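Local coordinates for protein peptidase, zinc-dependent (Methanocorpusculum labreanum, PDB 3LMC) that probably cleaves peptide bonds as a zinc-dependent metallopeptidase of family M54, and also binds an iron ion, at residues S20-A25 with R142-G147; Q69-A74 with E79-F84; A104-G109 with P122-N127. All blocks are in the same frame, centred on the assembly; numbering follows the deposited sequence.

Contact 1. Residues S20-A25 with R142-G147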
loop_
_atom_site.group_PDB
_atom_site.type_symbol
_atom_site.label_atom_id
_atom_site.label_comp_id
_atom_site.label_asym_id
_atom_site.label_seq_id
_atom_site.Cartn_x
_atom_site.Cartn_y
_atom_site.Cartn_z
ATOM N N SER A 20 -5.369 -5.933 7.245
ATOM C CA SER A 20 -4.379 -6.996 7.158
ATOM C C SER A 20 -5.011 -8.332 6.720
ATOM O O SER A 20 -4.473 -9.034 5.870
ATOM C CB SER A 20 -3.730 -7.177 8.529
ATOM O OG SER A 20 -2.795 -8.234 8.492
ATOM N N GLU A 21 -6.149 -8.690 7.311
ATOM C CA GLU A 21 -6.737 -10.016 7.079
ATOM C C GLU A 21 -7.370 -10.142 5.703
ATOM O O GLU A 21 -7.259 -11.186 5.069
ATOM C CB GLU A 21 -7.742 -10.369 8.192
ATOM C CG GLU A 21 -7.050 -10.553 9.542
ATOM C CD GLU A 21 -8.009 -10.603 10.707
ATOM O OE1 GLU A 21 -9.238 -10.631 10.472
ATOM O OE2 GLU A 21 -7.526 -10.621 11.862
ATOM N N GLU A 22 -8.014 -9.070 5.241
ATOM C CA GLU A 22 -8.614 -9.038 3.905
ATOM C C GLU A 22 -7.566 -8.899 2.791
ATOM O O GLU A 22 -7.756 -9.406 1.681
ATOM C CB GLU A 22 -9.604 -7.886 3.806
ATOM C CG GLU A 22 -10.709 -7.921 4.834
ATOM C CD GLU A 22 -11.941 -7.139 4.387
ATOM O OE1 GLU A 22 -11.971 -6.670 3.228
ATOM O OE2 GLU A 22 -12.887 -7.020 5.185
ATOM N N LEU A 23 -6.475 -8.189 3.076
ATOM C CA LEU A 23 -5.383 -8.110 2.128
ATOM C C LEU A 23 -4.852 -9.518 1.971
ATOM O O LEU A 23 -4.613 -9.980 0.859
ATOM C CB LEU A 23 -4.269 -7.183 2.619
ATOM C CG LEU A 23 -4.385 -5.685 2.317
ATOM C CD1 LEU A 23 -3.161 -4.930 2.842
ATOM C CD2 LEU A 23 -4.546 -5.477 0.811
ATOM N N SER A 24 -4.676 -10.213 3.087
ATOM C CA SER A 24 -4.156 -11.576 3.023
ATOM C C SER A 24 -5.092 -12.513 2.245
ATOM O O SER A 24 -4.626 -13.361 1.495
ATOM C CB SER A 24 -3.913 -12.126 4.423
ATOM O OG SER A 24 -3.616 -13.507 4.356
ATOM N N ALA A 25 -6.406 -12.363 2.421
ATOM C CA ALA A 25 -7.362 -13.236 1.736
ATOM C C ALA A 25 -7.398 -12.986 0.240
ATOM O O ALA A 25 -7.391 -13.921 -0.539
ATOM C CB ALA A 25 -8.762 -13.097 2.324
ATOM N N ARG A 142 -11.924 0.236 0.926
ATOM C CA ARG A 142 -11.123 1.039 0.007
ATOM C C ARG A 142 -9.629 0.792 0.158
ATOM O O ARG A 142 -8.931 0.590 -0.844
ATOM C CB ARG A 142 -11.458 2.517 0.177
ATOM C CG ARG A 142 -12.877 2.833 -0.256
ATOM C CD ARG A 142 -13.306 4.235 0.218
ATOM N NE ARG A 142 -14.617 4.573 -0.314
ATOM C CZ ARG A 142 -15.515 5.324 0.322
ATOM N NH1 ARG A 142 -15.247 5.826 1.526
ATOM N NH2 ARG A 142 -16.693 5.558 -0.246
ATOM N N ILE A 143 -9.142 0.766 1.397
ATOM C CA ILE A 143 -7.716 0.508 1.633
ATOM C C ILE A 143 -7.290 -0.871 1.151
ATOM O O ILE A 143 -6.190 -1.043 0.644
ATOM C CB ILE A 143 -7.340 0.606 3.114
ATOM C CG1 ILE A 143 -7.674 1.999 3.651
ATOM C CG2 ILE A 143 -5.841 0.282 3.310
ATOM C CD1 ILE A 143 -7.323 2.189 5.118
ATOM N N VAL A 144 -8.155 -1.862 1.336
ATOM C CA VAL A 144 -7.844 -3.213 0.909
ATOM C C VAL A 144 -7.705 -3.261 -0.605
ATOM O O VAL A 144 -6.770 -3.860 -1.136
ATOM C CB VAL A 144 -8.966 -4.179 1.293
ATOM C CG1 VAL A 144 -8.776 -5.528 0.573
ATOM C CG2 VAL A 144 -9.030 -4.347 2.810
ATOM N N LYS A 145 -8.659 -2.636 -1.290
ATOM C CA LYS A 145 -8.713 -2.654 -2.740
ATOM C C LYS A 145 -7.534 -1.924 -3.384
ATOM O O LYS A 145 -6.962 -2.391 -4.370
ATOM C CB LYS A 145 -10.009 -2.007 -3.199
ATOM C CG LYS A 145 -11.268 -2.834 -2.967
ATOM C CD LYS A 145 -12.479 -1.932 -3.218
ATOM C CE LYS A 145 -13.776 -2.689 -3.120
ATOM N NZ LYS A 145 -14.872 -1.823 -3.639
ATOM N N GLU A 146 -7.166 -0.777 -2.824
ATOM C CA GLU A 146 -6.079 0.018 -3.397
ATOM C C GLU A 146 -4.744 -0.509 -2.892
ATOM O O GLU A 146 -3.735 -0.444 -3.593
ATOM C CB GLU A 146 -6.252 1.504 -3.085
ATOM C CG GLU A 146 -5.045 2.359 -3.433
ATOM C CD GLU A 146 -4.846 2.536 -4.931
ATOM O OE1 GLU A 146 -5.722 2.094 -5.711
ATOM O OE2 GLU A 146 -3.818 3.130 -5.327
ATOM N N GLY A 147 -4.745 -1.061 -1.683
ATOM C CA GLY A 147 -3.565 -1.729 -1.156
ATOM C C GLY A 147 -3.202 -2.999 -1.919
ATOM O O GLY A 147 -2.032 -3.233 -2.211
#
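Leu23 of helix 16-27 packs on Val144 and Gly147 of helix 136-154, the long helix that carries the zinc ligands His149 and His153 in an HExxH motif. The contact is a helix-helix packing between helix 16-27 and helix 136-154. The two segments run in broadly the same direction, at 40° to each other. Their axes approach to 9.3 Å.

Leu23 can be followed outward. Its CB leaves the helix to one side of the partner. With chi1 at -86°, CG lies beside the backbone N, and the branch then turns across the gap. CD2 does the touching. It lies 3.4 Å from Val144 O and 3.9 Å from Gly147 C, so this methyl rests on backbone of the second helix. It also meets a methyl of the valine, with Leu23 CD2 to Val144 CG1 at 4.2 Å. Gly147 has no side chain, so the leucine tip can settle against its main chain. Leu23 touches Leu5 of strand 3-7 as well as Ala148, so helix 16-27 packs on both the sheet and helix 136-154.

Val144 points toward helix 16-27. Its CG1 and CG2 both meet Glu22, whose side chain crosses that of the valine at about a right angle. The glutamate uses mainly its apolar stem here. Its carboxylate is directed to Lys181, with which OE1 forms a salt bridge. Glu22 OE1 also lies 3.8 Å from Val144 CG2, and Glu22 CB lies 3.7 Å from that same CG2.

Contact 2. Residues Q69-A74 with E79-F84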
loop_
_atom_site.group_PDB
_atom_site.type_symbol
_atom_site.label_atom_id
_atom_site.label_comp_id
_atom_site.label_asym_id
_atom_site.label_seq_id
_atom_site.Cartn_x
_atom_site.Cartn_y
_atom_site.Cartn_z
ATOM N N GLN A 69 16.044 -6.212 12.313
ATOM C CA GLN A 69 15.379 -6.699 13.512
ATOM C C GLN A 69 13.848 -6.644 13.355
ATOM O O GLN A 69 13.119 -7.348 14.062
ATOM C CB GLN A 69 15.869 -5.960 14.771
ATOM C CG GLN A 69 15.597 -4.458 14.814
ATOM C CD GLN A 69 16.745 -3.611 14.260
ATOM O OE1 GLN A 69 17.404 -3.990 13.293
ATOM N NE2 GLN A 69 16.974 -2.448 14.870
ATOM N N ILE A 70 13.366 -5.837 12.409
ATOM C CA ILE A 70 11.931 -5.831 12.095
ATOM C C ILE A 70 11.538 -6.761 10.930
ATOM O O ILE A 70 10.656 -7.597 11.088
ATOM C CB ILE A 70 11.397 -4.404 11.820
ATOM C CG1 ILE A 70 11.617 -3.501 13.029
ATOM C CG2 ILE A 70 9.915 -4.438 11.507
ATOM C CD1 ILE A 70 10.990 -2.135 12.860
ATOM N N PHE A 71 12.196 -6.632 9.776
ATOM C CA PHE A 71 11.697 -7.290 8.556
ATOM C C PHE A 71 12.362 -8.609 8.135
ATOM O O PHE A 71 11.786 -9.364 7.343
ATOM C CB PHE A 71 11.733 -6.316 7.375
ATOM C CG PHE A 71 10.955 -5.053 7.613
ATOM C CD1 PHE A 71 9.572 -5.036 7.468
ATOM C CD2 PHE A 71 11.601 -3.883 7.992
ATOM C CE1 PHE A 71 8.854 -3.869 7.701
ATOM C CE2 PHE A 71 10.887 -2.710 8.215
ATOM C CZ PHE A 71 9.521 -2.704 8.071
ATOM N N LYS A 72 13.565 -8.883 8.636
ATOM C CA LYS A 72 14.309 -10.068 8.199
ATOM C C LYS A 72 13.798 -11.332 8.891
ATOM O O LYS A 72 13.762 -11.385 10.114
ATOM C CB LYS A 72 15.803 -9.876 8.466
ATOM C CG LYS A 72 16.662 -11.091 8.162
ATOM C CD LYS A 72 18.130 -10.834 8.482
ATOM C CE LYS A 72 18.469 -11.212 9.923
ATOM N NZ LYS A 72 18.129 -12.639 10.276
ATOM N N PRO A 73 13.385 -12.349 8.112
ATOM C CA PRO A 73 12.999 -13.632 8.711
ATOM C C PRO A 73 14.145 -14.161 9.567
ATOM O O PRO A 73 15.303 -13.895 9.247
ATOM C CB PRO A 73 12.807 -14.545 7.495
ATOM C CG PRO A 73 12.471 -13.626 6.387
ATOM C CD PRO A 73 13.270 -12.370 6.645
ATOM N N ALA A 74 13.832 -14.882 10.642
ATOM C CA ALA A 74 14.864 -15.474 11.492
ATOM C C ALA A 74 15.822 -16.373 10.707
ATOM O O ALA A 74 17.016 -16.392 10.975
ATOM C CB ALA A 74 14.223 -16.256 12.633
ATOM N N GLU A 79 23.653 -10.816 5.749
ATOM C CA GLU A 79 24.292 -10.291 4.552
ATOM C C GLU A 79 23.391 -10.496 3.335
ATOM O O GLU A 79 23.322 -9.633 2.460
ATOM C CB GLU A 79 25.657 -10.954 4.329
ATOM C CG GLU A 79 26.658 -10.082 3.575
ATOM C CD GLU A 79 28.038 -10.726 3.467
ATOM O OE1 GLU A 79 28.117 -11.977 3.424
ATOM O OE2 GLU A 79 29.042 -9.981 3.424
ATOM N N PHE A 80 22.705 -11.638 3.285
ATOM C CA PHE A 80 21.733 -11.901 2.228
ATOM C C PHE A 80 20.615 -10.841 2.288
ATOM O O PHE A 80 20.164 -10.346 1.261
ATOM C CB PHE A 80 21.157 -13.312 2.382
ATOM C CG PHE A 80 20.144 -13.695 1.325
ATOM C CD1 PHE A 80 20.504 -14.517 0.267
ATOM C CD2 PHE A 80 18.829 -13.256 1.400
ATOM C CE1 PHE A 80 19.575 -14.874 -0.703
ATOM C CE2 PHE A 80 17.891 -13.613 0.431
ATOM C CZ PHE A 80 18.257 -14.415 -0.615
ATOM N N TYR A 81 20.183 -10.492 3.496
ATOM C CA TYR A 81 19.113 -9.511 3.690
ATOM C C TYR A 81 19.546 -8.125 3.222
ATOM O O TYR A 81 18.776 -7.395 2.576
ATOM C CB TYR A 81 18.700 -9.474 5.161
ATOM C CG TYR A 81 17.658 -8.431 5.516
ATOM C CD1 TYR A 81 18.033 -7.181 5.996
ATOM C CD2 TYR A 81 16.298 -8.706 5.402
ATOM C CE1 TYR A 81 17.085 -6.224 6.339
ATOM C CE2 TYR A 81 15.342 -7.752 5.747
ATOM C CZ TYR A 81 15.742 -6.516 6.210
ATOM O OH TYR A 81 14.798 -5.566 6.552
ATOM N N ASN A 82 20.776 -7.752 3.566
ATOM C CA ASN A 82 21.303 -6.456 3.156
ATOM C C ASN A 82 21.267 -6.301 1.636
ATOM O O ASN A 82 20.888 -5.243 1.136
ATOM C CB ASN A 82 22.723 -6.233 3.688
ATOM C CG ASN A 82 23.158 -4.777 3.593
ATOM O OD1 ASN A 82 23.953 -4.413 2.726
ATOM N ND2 ASN A 82 22.625 -3.932 4.482
ATOM N N LYS A 83 21.639 -7.354 0.914
ATOM C CA LYS A 83 21.659 -7.300 -0.543
ATOM C C LYS A 83 20.282 -7.465 -1.159
ATOM O O LYS A 83 19.974 -6.852 -2.179
ATOM C CB LYS A 83 22.606 -8.367 -1.117
ATOM C CG LYS A 83 24.072 -8.174 -0.728
ATOM C CD LYS A 83 24.954 -9.221 -1.382
ATOM C CE LYS A 83 26.425 -9.069 -0.992
ATOM N NZ LYS A 83 27.166 -8.058 -1.801
ATOM N N PHE A 84 19.443 -8.296 -0.553
ATOM C CA PHE A 84 18.231 -8.702 -1.253
ATOM C C PHE A 84 16.899 -8.403 -0.551
ATOM O O PHE A 84 15.885 -8.980 -0.933
ATOM C CB PHE A 84 18.298 -10.193 -1.599
ATOM C CG PHE A 84 19.518 -10.588 -2.405
ATOM C CD1 PHE A 84 19.720 -10.083 -3.679
ATOM C CD2 PHE A 84 20.436 -11.495 -1.893
ATOM C CE1 PHE A 84 20.833 -10.461 -4.429
ATOM C CE2 PHE A 84 21.564 -11.888 -2.645
ATOM C CZ PHE A 84 21.760 -11.369 -3.901
#
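The Tyr81 ring lies with one face against the side chain of Lys72, and its hydroxyl reaches on to Phe71. Lys72 CB stands over the ring, 3.6 Å from the Tyr81 centroid and 26° off the ring normal. This is a CH-pi contact. CB is offset toward the rim, and its closest ring atom is Tyr81 CD2 at 3.3 Å from Lys72 CB. The aliphatic chain then runs back along the tyrosine toward its root. Lys72 CG lies 3.7 Å from Tyr81 CD2, and Lys72 CD lies 3.6 Å from Tyr81 CB. Beyond CD the lysine bends away, with chi3 at 90° and chi4 at 56°. This bend turns the ammonium back to its own loop. Lys72 NZ donates to Pro73 O at 3.3 Å and also to Met76 O.

The unit is a short one-turn helix joined by a loop to helix 78-88. Helix 68-71 ends, Lys72 leaves helical geometry, and the chain turns into the second helix. Tyr81 points from that helix back to the end of the first, so its ring lies against the residues where the first helix ends.

Phe71 meets the far end of the tyrosine. Tyr81 OH sits at the edge of the Phe71 ring, near its plane, and lies 3.3 Å from Phe71 CB. The two rings do not stack. The hydroxyl is hydrogen-bonded to Arg64 O of helix 53-66, which ties the tyrosine to a third helix. The Phe71 ring packs on Phe63 and Ile34 and meets the His4 ring edge-to-face.

Contact 3. Residues A104-G109 with P122-N127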
loop_
_atom_site.group_PDB
_atom_site.type_symbol
_atom_site.label_atom_id
_atom_site.label_comp_id
_atom_site.label_asym_id
_atom_site.label_seq_id
_atom_site.Cartn_x
_atom_site.Cartn_y
_atom_site.Cartn_z
ATOM N N ALA A 104 0.848 13.776 -11.625
ATOM C CA ALA A 104 -0.518 13.670 -11.109
ATOM C C ALA A 104 -0.862 14.709 -10.037
ATOM O O ALA A 104 -0.018 15.079 -9.220
ATOM C CB ALA A 104 -0.765 12.260 -10.574
ATOM N N ASP A 105 -2.114 15.164 -10.050
ATOM C CA ASP A 105 -2.636 16.073 -9.026
ATOM C C ASP A 105 -2.600 15.406 -7.646
ATOM O O ASP A 105 -2.330 16.054 -6.629
ATOM C CB ASP A 105 -4.068 16.494 -9.371
ATOM C CG ASP A 105 -4.141 17.361 -10.625
ATOM O OD1 ASP A 105 -3.125 18.007 -10.968
ATOM O OD2 ASP A 105 -5.216 17.405 -11.264
ATOM N N PHE A 106 -2.875 14.104 -7.630
ATOM C CA PHE A 106 -2.828 13.307 -6.416
ATOM C C PHE A 106 -2.835 11.833 -6.813
ATOM O O PHE A 106 -3.132 11.495 -7.949
ATOM C CB PHE A 106 -4.044 13.601 -5.538
ATOM C CG PHE A 106 -5.307 12.950 -6.023
ATOM C CD1 PHE A 106 -6.154 13.618 -6.895
ATOM C CD2 PHE A 106 -5.637 11.654 -5.630
ATOM C CE1 PHE A 106 -7.319 13.016 -7.357
ATOM C CE2 PHE A 106 -6.805 11.046 -6.090
ATOM C CZ PHE A 106 -7.645 11.728 -6.951
ATOM N N VAL A 107 -2.513 10.956 -5.871
ATOM C CA VAL A 107 -2.734 9.528 -6.056
ATOM C C VAL A 107 -3.309 8.962 -4.760
ATOM O O VAL A 107 -3.052 9.504 -3.684
ATOM C CB VAL A 107 -1.418 8.774 -6.444
ATOM C CG1 VAL A 107 -0.850 9.307 -7.754
ATOM C CG2 VAL A 107 -0.369 8.888 -5.352
ATOM N N PHE A 108 -4.100 7.896 -4.854
ATOM C CA PHE A 108 -4.516 7.145 -3.666
ATOM C C PHE A 108 -3.342 6.264 -3.186
ATOM O O PHE A 108 -3.273 5.870 -2.027
ATOM C CB PHE A 108 -5.716 6.230 -3.964
ATOM C CG PHE A 108 -6.965 6.946 -4.437
ATOM C CD1 PHE A 108 -7.618 7.851 -3.624
ATOM C CD2 PHE A 108 -7.509 6.656 -5.687
ATOM C CE1 PHE A 108 -8.787 8.490 -4.051
ATOM C CE2 PHE A 108 -8.663 7.289 -6.126
ATOM C CZ PHE A 108 -9.308 8.205 -5.302
ATOM N N GLY A 109 -2.432 5.943 -4.090
ATOM C CA GLY A 109 -1.300 5.096 -3.738
ATOM C C GLY A 109 -0.283 5.024 -4.856
ATOM O O GLY A 109 -0.496 5.593 -5.921
ATOM N N PRO A 122 -5.025 6.770 3.048
ATOM C CA PRO A 122 -6.476 6.844 3.242
ATOM C C PRO A 122 -6.998 8.280 3.222
ATOM O O PRO A 122 -8.205 8.468 3.392
ATOM C CB PRO A 122 -6.671 6.235 4.628
ATOM C CG PRO A 122 -5.458 5.383 4.858
ATOM C CD PRO A 122 -4.349 6.164 4.206
ATOM N N HIS A 123 -6.130 9.271 2.995
ATOM C CA HIS A 123 -6.571 10.672 3.097
ATOM C C HIS A 123 -7.778 10.984 2.223
ATOM O O HIS A 123 -8.679 11.693 2.647
ATOM C CB HIS A 123 -5.446 11.650 2.776
ATOM C CG HIS A 123 -5.767 13.069 3.147
ATOM N ND1 HIS A 123 -6.082 14.033 2.213
ATOM C CD2 HIS A 123 -5.854 13.674 4.356
ATOM C CE1 HIS A 123 -6.316 15.179 2.826
ATOM N NE2 HIS A 123 -6.190 14.989 4.128
ATOM N N ARG A 124 -7.791 10.466 0.997
ATOM C CA ARG A 124 -8.928 10.666 0.105
ATOM C C ARG A 124 -9.857 9.457 0.001
ATOM O O ARG A 124 -10.791 9.452 -0.814
ATOM C CB ARG A 124 -8.437 11.078 -1.275
ATOM C CG ARG A 124 -7.778 12.461 -1.258
ATOM C CD ARG A 124 -7.315 12.875 -2.633
ATOM N NE ARG A 124 -6.450 14.046 -2.575
ATOM C CZ ARG A 124 -6.658 15.173 -3.241
ATOM N NH1 ARG A 124 -7.723 15.308 -4.022
ATOM N NH2 ARG A 124 -5.786 16.166 -3.143
ATOM N N LEU A 125 -9.597 8.440 0.821
ATOM C CA LEU A 125 -10.433 7.241 0.877
ATOM C C LEU A 125 -11.476 7.361 1.980
ATOM O O LEU A 125 -12.577 6.816 1.869
ATOM C CB LEU A 125 -9.570 5.991 1.112
ATOM C CG LEU A 125 -8.452 5.791 0.089
ATOM C CD1 LEU A 125 -7.674 4.462 0.298
ATOM C CD2 LEU A 125 -9.023 5.866 -1.333
ATOM N N GLN A 126 -11.121 8.085 3.039
ATOM C CA GLN A 126 -12.018 8.336 4.152
ATOM C C GLN A 126 -13.254 9.143 3.720
ATOM O O GLN A 126 -13.144 10.137 2.990
ATOM C CB GLN A 126 -11.258 9.064 5.276
ATOM C CG GLN A 126 -10.657 10.401 4.856
ATOM C CD GLN A 126 -10.054 11.175 6.026
ATOM O OE1 GLN A 126 -10.312 10.865 7.199
ATOM N NE2 GLN A 126 -9.254 12.193 5.710
ATOM N N ASN A 127 -14.430 8.703 4.152
ATOM C CA ASN A 127 -15.651 9.490 3.969
ATOM C C ASN A 127 -15.466 10.958 4.393
ATOM O O ASN A 127 -15.956 11.874 3.737
ATOM C CB ASN A 127 -16.801 8.889 4.790
ATOM C CG ASN A 127 -17.666 7.915 3.999
ATOM O OD1 ASN A 127 -17.339 7.522 2.879
ATOM N ND2 ASN A 127 -18.796 7.524 4.593
#
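A strand at the edge of the five-stranded mixed sheet, 106-112, meets the loop that leads from its neighbour, strand 117-120, to the zinc-bearing helix 136-154. Two phenylalanines of the strand segment receive two consecutive loop residues, Arg124 and Leu125.

The Arg124 guanidinium lies flat on the Phe106 ring. The planes are 1° apart and the centres 4.3 Å apart. The stack is off-centre, with CZ 32° from the ring normal, so the group sits over the root side of the ring. Arg124 NH1 lies 3.7 Å from Phe106 CD1. This is a cation-pi contact, and the aliphatic part of the arginine adds a CH-pi contact on the same ring. Arg124 CD is 3.6 Å from Phe106 CD2, over the face. The arginine chain is extended from CG to NE, which carries the charged group along the ring. Outside the two segments, NE forms a salt bridge with Asp98, which is consistent with a fixed rotation of the guanidinium.

Phe108 is approached differently. Arg124 CB comes to the edge of its ring, near the plane, 3.8 Å from Phe108 CE1. Leu125 CD2 arrives obliquely and lies 3.3 Å from Phe108 CD1, a tight apolar contact. Phe108 and Leu125 also touch Leu173 and Leu176 of helix 173-178, so this half of the contact is buried.

The loop holds its own shape through Pro122 O, which accepts from both Leu125 N and Gln126 N. Across the contact the main feature is an offset guanidinium-aromatic stack of the cation-pi kind. It joins the edge strand of the sheet to the loop before the HExxH helix.

Contact 1 includes part of the zinc-bearing helix 136-154, and contact 3 packs against that helix. The two touch each other, with centres 16 Å apart. Arg142 NH1 is 3.0 Å from Asn127 OD1, a probable hydrogen bond. Ile143 CD1 packs on Pro122 CG at 3.7 Å. The zinc ion, held by His149, His153 and His159, lies about 10 Å from Gly147 of contact 1 and about 9 Å from the Phe108 side chain of contact 3. Contact 2 is peripheral. Its centre is 25 Å from that of contact 1 and 31 Å from that of contact 3, and it touches neither. Along the chain, contacts 2 and 3 follow one another inside the loop closed by contact 1.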